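PDB 4ZTK: cell division protein FtsI/penicillin binding protein 2 from Legionella pneumophila subsp. pneumophila ATCC 43290, which probably cross-links peptidoglycan peptides as a D,D-transpeptidase during cell division, through a penicillin-binding transpeptidase domain. Local coordinates for residues A238-V243 with V306-L311. Residues are numbered along the deposited sequence; the frame is centred on the assembly and turned at random.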
ATOM      1  N   ALA A 238       6.419   6.984  -9.849  1.00 30.17           N
ATOM      2  CA  ALA A 238       7.118   7.111  -8.574  1.00 24.54           C
ATOM      3  C   ALA A 238       8.634   7.028  -8.731  1.00 28.26           C
ATOM      4  O   ALA A 238       9.367   7.101  -7.743  1.00 33.46           O
ATOM      5  CB  ALA A 238       6.630   6.054  -7.588  1.00 28.97           C
ATOM      6  N   VAL A 239       9.106   6.876  -9.965  1.00 26.80           N
ATOM      7  CA  VAL A 239      10.538   6.745 -10.224  1.00 29.90           C
ATOM      8  C   VAL A 239      11.319   7.997  -9.829  1.00 29.89           C
ATOM      9  O   VAL A 239      10.926   9.107 -10.165  1.00 30.85           O
ATOM     10  CB  VAL A 239      10.818   6.424 -11.704  1.00 32.29           C
ATOM     11  CG1 VAL A 239      12.290   6.668 -12.044  1.00 35.16           C
ATOM     12  CG2 VAL A 239      10.418   4.991 -12.024  1.00 36.15           C
ATOM     13  N   ILE A 240      12.422   7.807  -9.108  1.00 29.54           N
ATOM     14  CA  ILE A 240      13.339   8.903  -8.797  1.00 30.06           C
ATOM     15  C   ILE A 240      14.746   8.527  -9.231  1.00 30.53           C
ATOM     16  O   ILE A 240      15.349   7.625  -8.656  1.00 36.12           O
ATOM     17  CB  ILE A 240      13.376   9.210  -7.295  1.00 31.42           C
ATOM     18  CG1 ILE A 240      11.986   9.587  -6.781  1.00 32.75           C
ATOM     19  CG2 ILE A 240      14.383  10.310  -7.006  1.00 32.59           C
ATOM     20  CD1 ILE A 240      11.902   9.644  -5.262  1.00 34.34           C
ATOM     21  N   PRO A 241      15.271   9.212 -10.255  1.00 34.13           N
ATOM     22  CA  PRO A 241      16.622   8.943 -10.755  1.00 35.72           C
ATOM     23  C   PRO A 241      17.659   8.933  -9.637  1.00 42.52           C
ATOM     24  O   PRO A 241      17.777   9.903  -8.888  1.00 46.60           O
ATOM     25  CB  PRO A 241      16.875  10.119 -11.699  1.00 36.25           C
ATOM     26  CG  PRO A 241      15.519  10.470 -12.204  1.00 33.22           C
ATOM     27  CD  PRO A 241      14.597  10.265 -11.035  1.00 32.91           C
ATOM     28  N   GLY A 242      18.384   7.827  -9.520  1.00 42.12           N
ATOM     29  CA  GLY A 242      19.458   7.716  -8.551  1.00 42.40           C
ATOM     30  C   GLY A 242      18.996   7.249  -7.184  1.00 47.61           C
ATOM     31  O   GLY A 242      19.802   7.097  -6.267  1.00 50.08           O
ATOM     32  N   VAL A 243      17.692   7.034  -7.042  1.00 37.50           N
ATOM     33  CA  VAL A 243      17.128   6.562  -5.781  1.00 39.36           C
ATOM     34  C   VAL A 243      16.164   5.408  -6.044  1.00 41.46           C
ATOM     35  O   VAL A 243      15.125   5.591  -6.675  1.00 46.37           O
ATOM     36  CB  VAL A 243      16.383   7.685  -5.033  1.00 31.89           C
ATOM     37  CG1 VAL A 243      15.921   7.194  -3.680  1.00 36.74           C
ATOM     38  CG2 VAL A 243      17.272   8.919  -4.874  1.00 37.47           C
ATOM     39  N   VAL A 306       6.597  13.700  -2.140  1.00 29.46           N
ATOM     40  CA  VAL A 306       6.886  13.635  -0.711  1.00 35.26           C
ATOM     41  C   VAL A 306       8.260  13.014  -0.485  1.00 35.29           C
ATOM     42  O   VAL A 306       9.063  13.523   0.298  1.00 33.72           O
ATOM     43  CB  VAL A 306       5.817  12.828   0.050  1.00 38.06           C
ATOM     44  CG1 VAL A 306       6.249  12.594   1.489  1.00 36.36           C
ATOM     45  CG2 VAL A 306       4.482  13.552   0.001  1.00 23.98           C
ATOM     46  N   ALA A 307       8.524  11.919  -1.191  1.00 29.53           N
ATOM     47  CA  ALA A 307       9.801  11.219  -1.108  1.00 37.28           C
ATOM     48  C   ALA A 307      10.981  12.118  -1.459  1.00 40.57           C
ATOM     49  O   ALA A 307      12.006  12.094  -0.784  1.00 47.52           O
ATOM     50  CB  ALA A 307       9.791   9.987  -2.003  1.00 37.54           C
HETATM   51  N   MSE A 308      10.841  12.909  -2.514  1.00 42.38           N
HETATM   52  CA  MSE A 308      11.918  13.818  -2.895  1.00 41.17           C
HETATM   53  C   MSE A 308      12.131  14.909  -1.852  1.00 45.21           C
HETATM   54  O   MSE A 308      13.265  15.284  -1.566  1.00 46.13           O
HETATM   55  CB  MSE A 308      11.680  14.408  -4.284  1.00 40.58           C
HETATM   56  CG  MSE A 308      12.005  13.423  -5.397  1.00 47.75           C
HETATM   57 SE   MSE A 308      11.535  14.046  -7.170  0.65 61.67          SE
HETATM   58  CE  MSE A 308      12.687  15.625  -7.252  1.00 58.33           C
ATOM     59  N   ASP A 309      11.039  15.399  -1.272  1.00 48.23           N
ATOM     60  CA  ASP A 309      11.117  16.373  -0.184  1.00 48.86           C
ATOM     61  C   ASP A 309      11.793  15.781   1.048  1.00 45.18           C
ATOM     62  O   ASP A 309      12.638  16.421   1.669  1.00 49.85           O
ATOM     63  CB  ASP A 309       9.719  16.864   0.202  1.00 60.57           C
ATOM     64  CG  ASP A 309       9.212  17.965  -0.704  1.00 70.67           C
ATOM     65  OD1 ASP A 309       9.787  18.151  -1.797  1.00 74.41           O
ATOM     66  OD2 ASP A 309       8.232  18.642  -0.321  1.00 76.33           O
ATOM     67  N   ALA A 310      11.408  14.559   1.399  1.00 43.21           N
ATOM     68  CA  ALA A 310      11.913  13.908   2.608  1.00 48.07           C
ATOM     69  C   ALA A 310      13.405  13.638   2.505  1.00 60.21           C
ATOM     70  O   ALA A 310      14.149  13.825   3.468  1.00 61.13           O
ATOM     71  CB  ALA A 310      11.157  12.619   2.879  1.00 37.91           C
ATOM     72  N   LEU A 311      13.842  13.209   1.327  1.00 61.95           N
ATOM     73  CA  LEU A 311      15.258  12.967   1.081  1.00 65.38           C
ATOM     74  C   LEU A 311      15.988  14.284   0.795  1.00 70.72           C
ATOM     75  O   LEU A 311      17.111  14.282   0.295  1.00 76.15           O
ATOM     76  CB  LEU A 311      15.431  11.982  -0.082  1.00 53.76           C
ATOM     77  CG  LEU A 311      14.696  10.640   0.038  1.00 48.12           C
ATOM     78  CD1 LEU A 311      14.798   9.839  -1.247  1.00 46.65           C
ATOM     79  CD2 LEU A 311      15.220   9.827   1.209  1.00 49.26           C
TER
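Ile-240 packs on the last turn of helix 295-310 and Val-243 on Leu-311 just beyond it, in the serine beta-lactamase-like fold of this transpeptidase domain, joining the loop ahead of strand 246-253 to the C-terminal helix packed on the five-stranded antiparallel sheet. The closer-packed part is the buried end of Ile-240. With CG1 anti to the carbonyl carbon (chi1 -59°) and the chain extended beyond it, CD1 is carried to the helix and touches two residues of it: CB of Ala-307 at 3.9 Å and CG of Met-308 (a selenomethionine) at 3.8 Å. Ile-240 and Met-308 lie alongside each other and run in opposing senses; beyond SE the chain bends (chi3 62°), and CE lies farther from Ile-240 CD1 than SE does, on the exposed flank. The loop itself is set by a type II beta turn, closed by Val-243 N bonding to Ile-240 O at 2.9 Å, with Pro-241 and Gly-242 at its exposed corner. That turn brings Val-243 round to Leu-311, the residue that follows the helix. Val-267 of strand 259-267 touches both these side chains. They approach tip to tip through a single methyl pair, Val-243 CG1 against Leu-311 CD1 at 3.8 Å.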